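Side-chain contacts in sesquisabinene B synthase 2 (PDB 6A2A), which probably converts farnesyl diphosphate into the sesquiterpene sesquisabinene B, with magnesium or manganese ions as cofactor: residues Tyr41-Leu44 and Gln45-Asp49; Ser254-Gln257 and Lys258-Gly261; Leu126-Arg129 and Ile130-Asn134; Phe524-Asn527 and Val528-Ser532. All coordinates share one frame; numbering follows the deposited sequence.

Interaction 1. Residues Tyr41-Leu44 and Gln45-Asp49; sequences YEFL and QSLGD
The amide of Gln45 lies beneath the backbone carbonyl oxygen of Tyr41: Tyr41 O stands over one face, 3.1 Å from Gln45 CD. Gln45 OE1 and Gln45 NE2 are each 3.4 Å from Tyr41 O, so the oxygen is centred over the amide carbon and takes no side-chain hydrogen bond; Gln45 N supplies its bond instead. With CG of Gln45 opposite the carbonyl carbon (chi1 -68°) and the chain extended beyond it, the amide is carried back along the preceding turn. The Phe43 ring is met obliquely, its CZ 3.9 Å from CD2 of Leu47 and its CD1 near the Ser46 hydroxyl. That hydroxyl donates from Ser46 OG to Phe43 O over 2.7 Å, in the carbonyl plane and on a lone pair. Its chi1 of 85° places OG between the backbone N and carbonyl carbon, turned back toward that acceptor. Phe43 O also takes weak bonds from the amides of Ser46 and Leu47.

These contacts run along helix 41-50, near the N-terminus of a plant terpene synthase fold, where Asp40 accepts a bond from Phe43 N and a weak one from Glu42 N. The helix kinks at Gly48 and Asp49, whose amides make no i+4 bond to the turn before. A water accepts from Gly48 N at 3.1 Å and lies 2.8 Å from Leu44 O, to which it can donate. Leu44 and Leu47 run side by side, CD2 to CD1 4.1 Å apart, and with Phe43 they meet Ile558 of helix 546-558. Tyr41 and Gln45 turn to Ser264 of helix 239-270.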
loop_
_atom_site.group_PDB
_atom_site.type_symbol
_atom_site.label_atom_id
_atom_site.label_comp_id
_atom_site.label_asym_id
_atom_site.label_seq_id
_atom_site.Cartn_x
_atom_site.Cartn_y
_atom_site.Cartn_z
ATOM N N TYR A 41 -6.755 12.844 -7.515
ATOM C CA TYR A 41 -5.841 11.738 -7.288
ATOM C C TYR A 41 -5.389 10.899 -8.491
ATOM O O TYR A 41 -4.298 10.383 -8.471
ATOM C CB TYR A 41 -6.314 10.845 -6.173
ATOM C CG TYR A 41 -6.533 11.568 -4.862
ATOM C CD1 TYR A 41 -5.538 12.295 -4.278
ATOM C CD2 TYR A 41 -7.730 11.498 -4.216
ATOM C CE1 TYR A 41 -5.730 12.937 -3.109
ATOM C CE2 TYR A 41 -7.928 12.145 -3.057
ATOM C CZ TYR A 41 -6.925 12.866 -2.504
ATOM O OH TYR A 41 -7.164 13.488 -1.344
ATOM N N GLU A 42 -6.228 10.762 -9.513
ATOM C CA GLU A 42 -5.850 9.966 -10.702
ATOM C C GLU A 42 -4.791 10.762 -11.466
ATOM O O GLU A 42 -3.864 10.195 -12.044
ATOM C CB GLU A 42 -7.088 9.590 -11.550
ATOM C CG GLU A 42 -7.451 10.571 -12.671
ATOM C CD GLU A 42 -8.382 10.077 -13.783
ATOM O OE1 GLU A 42 -9.463 10.701 -13.993
ATOM O OE2 GLU A 42 -8.013 9.099 -14.476
ATOM N N PHE A 43 -4.917 12.088 -11.459
ATOM C CA PHE A 43 -3.885 12.900 -12.051
ATOM C C PHE A 43 -2.539 12.644 -11.347
ATOM O O PHE A 43 -1.472 12.479 -11.994
ATOM C CB PHE A 43 -4.253 14.369 -11.974
ATOM C CG PHE A 43 -3.146 15.237 -12.478
ATOM C CD1 PHE A 43 -2.873 15.291 -13.833
ATOM C CD2 PHE A 43 -2.326 15.928 -11.602
ATOM C CE1 PHE A 43 -1.834 16.074 -14.315
ATOM C CE2 PHE A 43 -1.270 16.687 -12.084
ATOM C CZ PHE A 43 -1.024 16.759 -13.439
ATOM N N LEU A 44 -2.589 12.564 -10.029
ATOM C CA LEU A 44 -1.353 12.535 -9.243
ATOM C C LEU A 44 -0.653 11.194 -9.489
ATOM O O LEU A 44 0.576 11.100 -9.531
ATOM C CB LEU A 44 -1.695 12.748 -7.761
ATOM C CG LEU A 44 -2.033 14.197 -7.394
ATOM C CD1 LEU A 44 -2.283 14.374 -5.914
ATOM C CD2 LEU A 44 -0.960 15.165 -7.864
ATOM N N GLN A 45 -1.482 10.181 -9.676
ATOM C CA GLN A 45 -1.043 8.856 -10.002
ATOM C C GLN A 45 -0.511 8.817 -11.442
ATOM O O GLN A 45 0.379 8.033 -11.737
ATOM C CB GLN A 45 -2.192 7.888 -9.735
ATOM C CG GLN A 45 -2.507 7.756 -8.253
ATOM C CD GLN A 45 -3.935 7.375 -7.983
ATOM O OE1 GLN A 45 -4.666 6.979 -8.879
ATOM N NE2 GLN A 45 -4.354 7.490 -6.735
ATOM N N SER A 46 -1.009 9.677 -12.315
ATOM C CA SER A 46 -0.596 9.654 -13.724
ATOM C C SER A 46 0.843 10.152 -13.886
ATOM O O SER A 46 1.501 9.816 -14.880
ATOM C CB SER A 46 -1.537 10.468 -14.593
ATOM O OG SER A 46 -1.176 11.853 -14.610
ATOM N N LEU A 47 1.308 10.973 -12.931
ATOM C CA LEU A 47 2.556 11.745 -13.075
ATOM C C LEU A 47 3.773 10.830 -13.201
ATOM O O LEU A 47 4.666 11.148 -13.982
ATOM C CB LEU A 47 2.766 12.644 -11.852
ATOM C CG LEU A 47 1.959 13.932 -11.794
ATOM C CD1 LEU A 47 2.215 14.607 -10.459
ATOM C CD2 LEU A 47 2.297 14.850 -12.962
ATOM N N GLY A 48 3.839 9.767 -12.402
ATOM C CA GLY A 48 4.949 8.788 -12.482
ATOM C C GLY A 48 5.422 8.538 -13.917
ATOM O O GLY A 48 6.611 8.706 -14.232
ATOM N N ASP A 49 4.503 8.171 -14.814
ATOM C CA ASP A 49 4.872 7.808 -16.207
ATOM C C ASP A 49 4.767 8.939 -17.252
ATOM O O ASP A 49 5.315 8.820 -18.350
ATOM C CB ASP A 49 4.057 6.594 -16.642
ATOM C CG ASP A 49 4.210 5.431 -15.684
ATOM O OD1 ASP A 49 5.361 5.084 -15.339
ATOM O OD2 ASP A 49 3.177 4.875 -15.265
HETATM O O HOH W 1 2.579 9.195 -9.682
#

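Interaction 2. Residues Ser254-Gln257 and Lys258-Gly261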
loop_
_atom_site.group_PDB
_atom_site.type_symbol
_atom_site.label_atom_id
_atom_site.label_comp_id
_atom_site.label_asym_id
_atom_site.label_seq_id
_atom_site.Cartn_x
_atom_site.Cartn_y
_atom_site.Cartn_z
ATOM N N SER A 254 11.053 13.021 -10.237
ATOM C CA SER A 254 10.399 11.742 -10.689
ATOM C C SER A 254 10.238 10.786 -9.510
ATOM O O SER A 254 9.267 10.065 -9.500
ATOM C CB SER A 254 11.128 11.027 -11.839
ATOM O OG SER A 254 12.339 10.406 -11.380
ATOM N N PHE A 255 11.195 10.754 -8.579
ATOM C CA PHE A 255 11.034 9.964 -7.347
ATOM C C PHE A 255 9.845 10.500 -6.526
ATOM O O PHE A 255 9.026 9.706 -6.040
ATOM C CB PHE A 255 12.242 10.004 -6.419
ATOM C CG PHE A 255 13.422 9.182 -6.836
ATOM C CD1 PHE A 255 13.534 7.865 -6.429
ATOM C CD2 PHE A 255 14.455 9.758 -7.577
ATOM C CE1 PHE A 255 14.649 7.120 -6.781
ATOM C CE2 PHE A 255 15.565 9.006 -7.944
ATOM C CZ PHE A 255 15.661 7.690 -7.532
ATOM N N HIS A 256 9.794 11.819 -6.362
ATOM C CA HIS A 256 8.630 12.449 -5.641
ATOM C C HIS A 256 7.293 12.091 -6.299
ATOM O O HIS A 256 6.283 11.804 -5.623
ATOM C CB HIS A 256 8.821 13.960 -5.566
ATOM C CG HIS A 256 10.004 14.357 -4.758
ATOM N ND1 HIS A 256 10.530 15.618 -4.808
ATOM C CD2 HIS A 256 10.728 13.652 -3.859
ATOM C CE1 HIS A 256 11.556 15.688 -3.994
ATOM N NE2 HIS A 256 11.686 14.489 -3.386
ATOM N N GLN A 257 7.234 12.141 -7.621
ATOM C CA GLN A 257 5.978 11.872 -8.308
ATOM C C GLN A 257 5.537 10.431 -8.037
ATOM O O GLN A 257 4.318 10.182 -7.914
ATOM C CB GLN A 257 6.129 12.157 -9.806
ATOM C CG GLN A 257 6.204 13.646 -10.100
ATOM C CD GLN A 257 6.469 13.933 -11.554
ATOM O OE1 GLN A 257 6.863 13.036 -12.294
ATOM N NE2 GLN A 257 6.226 15.165 -11.962
ATOM N N LYS A 258 6.469 9.478 -7.951
ATOM C CA LYS A 258 6.117 8.086 -7.657
ATOM C C LYS A 258 5.582 7.958 -6.221
ATOM O O LYS A 258 4.666 7.180 -5.937
ATOM C CB LYS A 258 7.307 7.141 -7.870
ATOM C CG LYS A 258 7.567 6.845 -9.355
ATOM C CD LYS A 258 8.913 6.199 -9.643
ATOM C CE LYS A 258 9.432 6.472 -11.050
ATOM N NZ LYS A 258 8.587 5.832 -12.082
ATOM N N GLU A 259 6.220 8.675 -5.336
ATOM C CA GLU A 259 5.823 8.699 -3.909
ATOM C C GLU A 259 4.388 9.226 -3.787
ATOM O O GLU A 259 3.603 8.632 -3.040
ATOM C CB GLU A 259 6.797 9.542 -3.076
ATOM C CG GLU A 259 8.176 8.943 -2.920
ATOM C CD GLU A 259 9.205 9.905 -2.406
ATOM O OE1 GLU A 259 8.809 11.067 -2.044
ATOM O OE2 GLU A 259 10.378 9.519 -2.383
ATOM N N ILE A 260 4.042 10.332 -4.451
ATOM C CA ILE A 260 2.689 10.907 -4.280
ATOM C C ILE A 260 1.673 9.944 -4.886
ATOM O O ILE A 260 0.537 9.859 -4.420
ATOM C CB ILE A 260 2.576 12.343 -4.830
ATOM C CG1 ILE A 260 1.264 13.007 -4.423
ATOM C CG2 ILE A 260 2.761 12.392 -6.329
ATOM C CD1 ILE A 260 0.991 12.968 -2.926
ATOM N N GLY A 261 2.085 9.201 -5.938
ATOM C CA GLY A 261 1.240 8.168 -6.450
ATOM C C GLY A 261 0.900 7.121 -5.410
ATOM O O GLY A 261 -0.290 6.789 -5.240
#
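Backbone hydrogen bonds join Ser254-Gln257 to Lys258-Gly261 in an unbroken i to i+4 series, from Lys258 N to Ser254 O through to Gly261 N with Gln257 O. The shortest is Ile260 N to His256 O at 2.9 Å, with an N-H...O angle of 159°.

Polar side chains meet without bonding each other. His256 and Glu259 lie side by side and point the same way, CD2 of His256 3.7 Å from OE1 of Glu259, their ring and carboxylate planes turned 48° apart. Each polar end is used elsewhere: His256 NE2 bonds Phe294 O, while Glu259 OE1 takes Tyr286 OH and OE2 forms a salt bridge with Arg302. Gln257 NE2 hydrogen-bonds Leu557 O. This stretch belongs to helix 239-270, a long helix of the class I terpenoid synthase fold, and Tyr286 and Arg302 link it to helices 281-292 and 299-321.

Aliphatic carbons pack against carbonyl oxygens. CG2 of Ile260 approaches Gln257 O to 3.1 Å, a tight fit that follows from CG1 standing opposite the backbone N (chi1 -170°), which leaves CG2 between N and the carbonyl carbon. CG of Lys258 passes 3.6 Å from Ser254 O.

Interaction 3. Residues Leu126-Arg129 and Ile130-Asn134; sequences LRFR and IMREN
OE2 of Glu133 is gripped by two arginines, Arg129 from one turn earlier and Arg89 of helix 78-90. Arg129 NH1 reaches Glu133 OE2 over 3.0 Å in a nearly straight bond (162°). The carboxylate oxygen lies at the guanidinium edge and in its plane, but the donor comes to the syn side from outside the carboxylate plane, the two groups being turned 60° apart. A bend at chi3 of Arg129 (68°) folds the guanidinium back to this position, and CG of Arg129 rests 3.2 Å from OE2 of Glu133. NH2 of Arg129 forms a second salt bridge, with Asp86.

CZ of Phe128 lies over one face of the Arg132 guanidinium, toward its rim, 3.2 Å from its NE. Glu177, Val138 O and Leu172 O hold that guanidinium, and Trp174 adds a cation-pi contact. Leu126 and Ile130 lie side by side, with CD1 of Leu126 3.8 Å from CG1 of Ile130. Asn134 ND2 donates to Ile130 O at 2.9 Å.

This is the helical N-terminal domain. Two arginines on OE2 would be expected to stabilise the ionised form of Glu133, while Asp86 and Glu177 balance the buried charges of Arg129 and Arg132.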
loop_
_atom_site.group_PDB
_atom_site.type_symbol
_atom_site.label_atom_id
_atom_site.label_comp_id
_atom_site.label_asym_id
_atom_site.label_seq_id
_atom_site.Cartn_x
_atom_site.Cartn_y
_atom_site.Cartn_z
ATOM N N LEU A 126 29.792 36.381 3.718
ATOM C CA LEU A 126 29.714 35.081 3.097
ATOM C C LEU A 126 30.639 34.075 3.814
ATOM O O LEU A 126 30.253 32.949 4.115
ATOM C CB LEU A 126 30.023 35.164 1.604
ATOM C CG LEU A 126 29.861 33.867 0.835
ATOM C CD1 LEU A 126 28.396 33.393 0.847
ATOM C CD2 LEU A 126 30.319 33.987 -0.588
ATOM N N ARG A 127 31.869 34.467 4.090
ATOM C CA ARG A 127 32.761 33.552 4.756
ATOM C C ARG A 127 32.204 33.177 6.144
ATOM O O ARG A 127 32.238 31.997 6.502
ATOM C CB ARG A 127 34.137 34.225 4.895
ATOM C CG ARG A 127 35.206 33.320 5.493
ATOM C CD ARG A 127 36.505 34.099 5.679
ATOM N NE ARG A 127 37.440 33.290 6.467
ATOM C CZ ARG A 127 37.594 33.388 7.773
ATOM N NH1 ARG A 127 36.807 34.162 8.501
ATOM N NH2 ARG A 127 38.567 32.703 8.352
ATOM N N PHE A 128 31.766 34.162 6.896
ATOM C CA PHE A 128 31.181 33.960 8.205
ATOM C C PHE A 128 30.054 32.931 8.107
ATOM O O PHE A 128 29.976 31.942 8.895
ATOM C CB PHE A 128 30.667 35.270 8.786
ATOM C CG PHE A 128 29.904 35.141 10.088
ATOM C CD1 PHE A 128 28.537 34.856 10.099
ATOM C CD2 PHE A 128 30.543 35.265 11.316
ATOM C CE1 PHE A 128 27.848 34.737 11.293
ATOM C CE2 PHE A 128 29.855 35.122 12.508
ATOM C CZ PHE A 128 28.498 34.860 12.497
ATOM N N ARG A 129 29.199 33.133 7.119
ATOM C CA ARG A 129 28.022 32.236 7.014
ATOM C C ARG A 129 28.404 30.822 6.593
ATOM O O ARG A 129 27.914 29.853 7.217
ATOM C CB ARG A 129 26.961 32.818 6.075
ATOM C CG ARG A 129 25.809 31.849 5.824
ATOM C CD ARG A 129 24.592 32.548 5.227
ATOM N NE ARG A 129 24.850 33.029 3.860
ATOM C CZ ARG A 129 24.903 32.305 2.778
ATOM N NH1 ARG A 129 24.721 30.990 2.816
ATOM N NH2 ARG A 129 25.138 32.912 1.602
ATOM N N ILE A 130 29.202 30.650 5.539
ATOM C CA ILE A 130 29.519 29.364 5.007
ATOM C C ILE A 130 30.302 28.574 6.054
ATOM O O ILE A 130 30.125 27.366 6.174
ATOM C CB ILE A 130 30.303 29.431 3.679
ATOM C CG1 ILE A 130 29.567 30.225 2.592
ATOM C CG2 ILE A 130 30.633 28.037 3.195
ATOM C CD1 ILE A 130 28.395 29.506 1.993
ATOM N N MET A 131 31.244 29.247 6.690
ATOM C CA MET A 131 32.009 28.577 7.796
ATOM C C MET A 131 31.046 28.045 8.879
ATOM O O MET A 131 31.084 26.837 9.191
ATOM C CB MET A 131 33.014 29.543 8.399
ATOM C CG MET A 131 34.184 29.898 7.474
ATOM S SD MET A 131 35.107 28.521 6.876
ATOM C CE MET A 131 35.951 29.245 5.468
ATOM N N ARG A 132 30.177 28.881 9.404
ATOM C CA ARG A 132 29.285 28.467 10.482
ATOM C C ARG A 132 28.286 27.420 10.008
ATOM O O ARG A 132 28.009 26.454 10.780
ATOM C CB ARG A 132 28.580 29.652 11.126
ATOM C CG ARG A 132 29.474 30.483 12.037
ATOM C CD ARG A 132 28.670 31.309 12.968
ATOM N NE ARG A 132 29.440 32.094 13.916
ATOM C CZ ARG A 132 28.956 32.629 15.029
ATOM N NH1 ARG A 132 27.683 32.444 15.382
ATOM N NH2 ARG A 132 29.739 33.374 15.781
ATOM N N GLU A 133 27.755 27.529 8.797
ATOM C CA GLU A 133 26.872 26.435 8.287
ATOM C C GLU A 133 27.604 25.102 8.299
ATOM O O GLU A 133 26.973 24.045 8.317
ATOM C CB GLU A 133 26.449 26.733 6.842
ATOM C CG GLU A 133 25.522 27.908 6.740
ATOM C CD GLU A 133 25.266 28.381 5.310
ATOM O OE1 GLU A 133 25.995 27.916 4.416
ATOM O OE2 GLU A 133 24.266 29.111 5.106
ATOM N N ASN A 134 28.953 25.138 8.220
ATOM C CA ASN A 134 29.701 23.888 8.142
ATOM C C ASN A 134 30.424 23.563 9.454
ATOM O O ASN A 134 31.297 22.720 9.457
ATOM C CB ASN A 134 30.690 23.915 6.981
ATOM C CG ASN A 134 29.999 23.728 5.666
ATOM O OD1 ASN A 134 29.793 22.596 5.260
ATOM N ND2 ASN A 134 29.558 24.804 5.036
#

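Interaction 4. Residues Phe524-Asn527 and Val528-Ser532; sequences FTVN and VVRGS
Phe524 O accepts the amide of Val528 in a 3.0 Å bond from Val528 N. At Thr525 the carbonyl is packed by carbon: CG2 of Val528 comes 3.5 Å from Thr525 O, while the Thr525 hydroxyl turns back to Phe521 O. Val526 makes its side-chain contact through CG1. Opposite the backbone N (chi1 -180°), this methyl stands over the centre of the Arg530 guanidinium, 3.7 Å from Arg530 CZ, and Val526 O takes weak bonds from Val529 N and Arg530 N. Asn527 meets the same guanidinium at its edge. OD1 of Asn527 lies in the guanidinium plane and receives Arg530 NH1 over 3.0 Å, a nearly straight bond of 171°. Seen from the acceptor, the donor is tilted 32° from the Asn527 carbonyl plane. With its chain extended from CG to NE, Arg530 thus has a methyl over one face and an amide oxygen at one edge, and NE bonds His216 O. Asn527 O takes Gly531 N at 2.9 Å.

Helix 521-535 is deeply placed in the largely alpha-helical terpene synthase fold. Thr525 and Val528 touch helices 419-430 and 447-462, and Val526, Val529 and Arg530 pack on Trp504 of helix 489-510.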
loop_
_atom_site.group_PDB
_atom_site.type_symbol
_atom_site.label_atom_id
_atom_site.label_comp_id
_atom_site.label_asym_id
_atom_site.label_seq_id
_atom_site.Cartn_x
_atom_site.Cartn_y
_atom_site.Cartn_z
ATOM N N PHE A 524 16.554 16.984 9.976
ATOM C CA PHE A 524 15.081 16.934 10.081
ATOM C C PHE A 524 14.640 18.015 11.064
ATOM O O PHE A 524 13.630 18.672 10.845
ATOM C CB PHE A 524 14.558 15.588 10.588
ATOM C CG PHE A 524 14.808 14.370 9.749
ATOM C CD1 PHE A 524 15.194 14.455 8.412
ATOM C CD2 PHE A 524 14.698 13.101 10.307
ATOM C CE1 PHE A 524 15.421 13.305 7.667
ATOM C CE2 PHE A 524 14.924 11.968 9.564
ATOM C CZ PHE A 524 15.297 12.058 8.234
ATOM N N THR A 525 15.365 18.138 12.180
ATOM C CA THR A 525 14.938 19.000 13.270
ATOM C C THR A 525 14.968 20.475 12.841
ATOM O O THR A 525 14.136 21.264 13.224
ATOM C CB THR A 525 15.782 18.700 14.519
ATOM O OG1 THR A 525 15.573 17.338 14.886
ATOM C CG2 THR A 525 15.438 19.569 15.691
ATOM N N VAL A 526 15.948 20.811 11.988
ATOM C CA VAL A 526 16.049 22.132 11.486
ATOM C C VAL A 526 15.035 22.335 10.343
ATOM O O VAL A 526 14.423 23.385 10.303
ATOM C CB VAL A 526 17.470 22.493 11.036
ATOM C CG1 VAL A 526 17.472 23.932 10.514
ATOM C CG2 VAL A 526 18.451 22.335 12.196
ATOM N N ASN A 527 14.908 21.386 9.465
ATOM C CA ASN A 527 14.175 21.566 8.221
ATOM C C ASN A 527 12.678 21.637 8.531
ATOM O O ASN A 527 11.983 22.272 7.768
ATOM C CB ASN A 527 14.564 20.504 7.209
ATOM C CG ASN A 527 15.901 20.816 6.578
ATOM O OD1 ASN A 527 16.156 21.976 6.297
ATOM N ND2 ASN A 527 16.731 19.816 6.376
ATOM N N VAL A 528 12.172 20.987 9.614
ATOM C CA VAL A 528 10.722 21.218 9.935
ATOM C C VAL A 528 10.459 22.690 10.214
ATOM O O VAL A 528 9.372 23.189 9.956
ATOM C CB VAL A 528 10.143 20.322 11.060
ATOM C CG1 VAL A 528 10.162 18.880 10.665
ATOM C CG2 VAL A 528 10.839 20.500 12.386
ATOM N N VAL A 529 11.409 23.396 10.816
ATOM C CA VAL A 529 11.237 24.784 11.098
ATOM C C VAL A 529 11.133 25.577 9.782
ATOM O O VAL A 529 10.262 26.441 9.616
ATOM C CB VAL A 529 12.346 25.335 12.003
ATOM C CG1 VAL A 529 12.109 26.798 12.287
ATOM C CG2 VAL A 529 12.460 24.529 13.322
ATOM N N ARG A 530 12.062 25.274 8.902
ATOM C CA ARG A 530 12.081 25.943 7.567
ATOM C C ARG A 530 10.755 25.688 6.845
ATOM O O ARG A 530 10.182 26.627 6.252
ATOM C CB ARG A 530 13.277 25.417 6.784
ATOM C CG ARG A 530 14.610 25.922 7.301
ATOM C CD ARG A 530 15.763 25.066 6.807
ATOM N NE ARG A 530 17.001 25.751 7.162
ATOM C CZ ARG A 530 18.214 25.200 7.097
ATOM N NH1 ARG A 530 18.371 23.914 6.772
ATOM N NH2 ARG A 530 19.283 25.951 7.380
ATOM N N GLY A 531 10.272 24.444 6.907
ATOM C CA GLY A 531 8.940 24.135 6.358
ATOM C C GLY A 531 7.873 25.041 6.941
ATOM O O GLY A 531 7.005 25.507 6.204
ATOM N N SER A 532 7.881 25.275 8.263
ATOM C CA SER A 532 6.882 26.113 8.886
ATOM C C SER A 532 6.976 27.561 8.391
ATOM O O SER A 532 5.963 28.194 8.102
ATOM C CB SER A 532 6.966 26.032 10.409
ATOM O OG SER A 532 6.682 24.696 10.791
#

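Interactions 1 and 2 are neighbours, with centres about 9 Å apart: helix 41-50 lies against helix 239-270, bringing CD1 of Leu44 4.1 Å from CG1 of Ile260 and CG of Gln45 3.9 Å from Gly261 O. Interaction 3 stands on the opposite side of the chain's centre from interaction 1, about 41 Å away between centres. The centre of interaction 4 is about 3 Å from the chain's centre, and its nearest atoms are about 6 Å from interaction 3, without touching it. Interaction 4 comes near the metal site: about 10 Å separates the Gly531 position from the side chain of Asn460, a magnesium ligand with no ion bound here. The other three lie away from it.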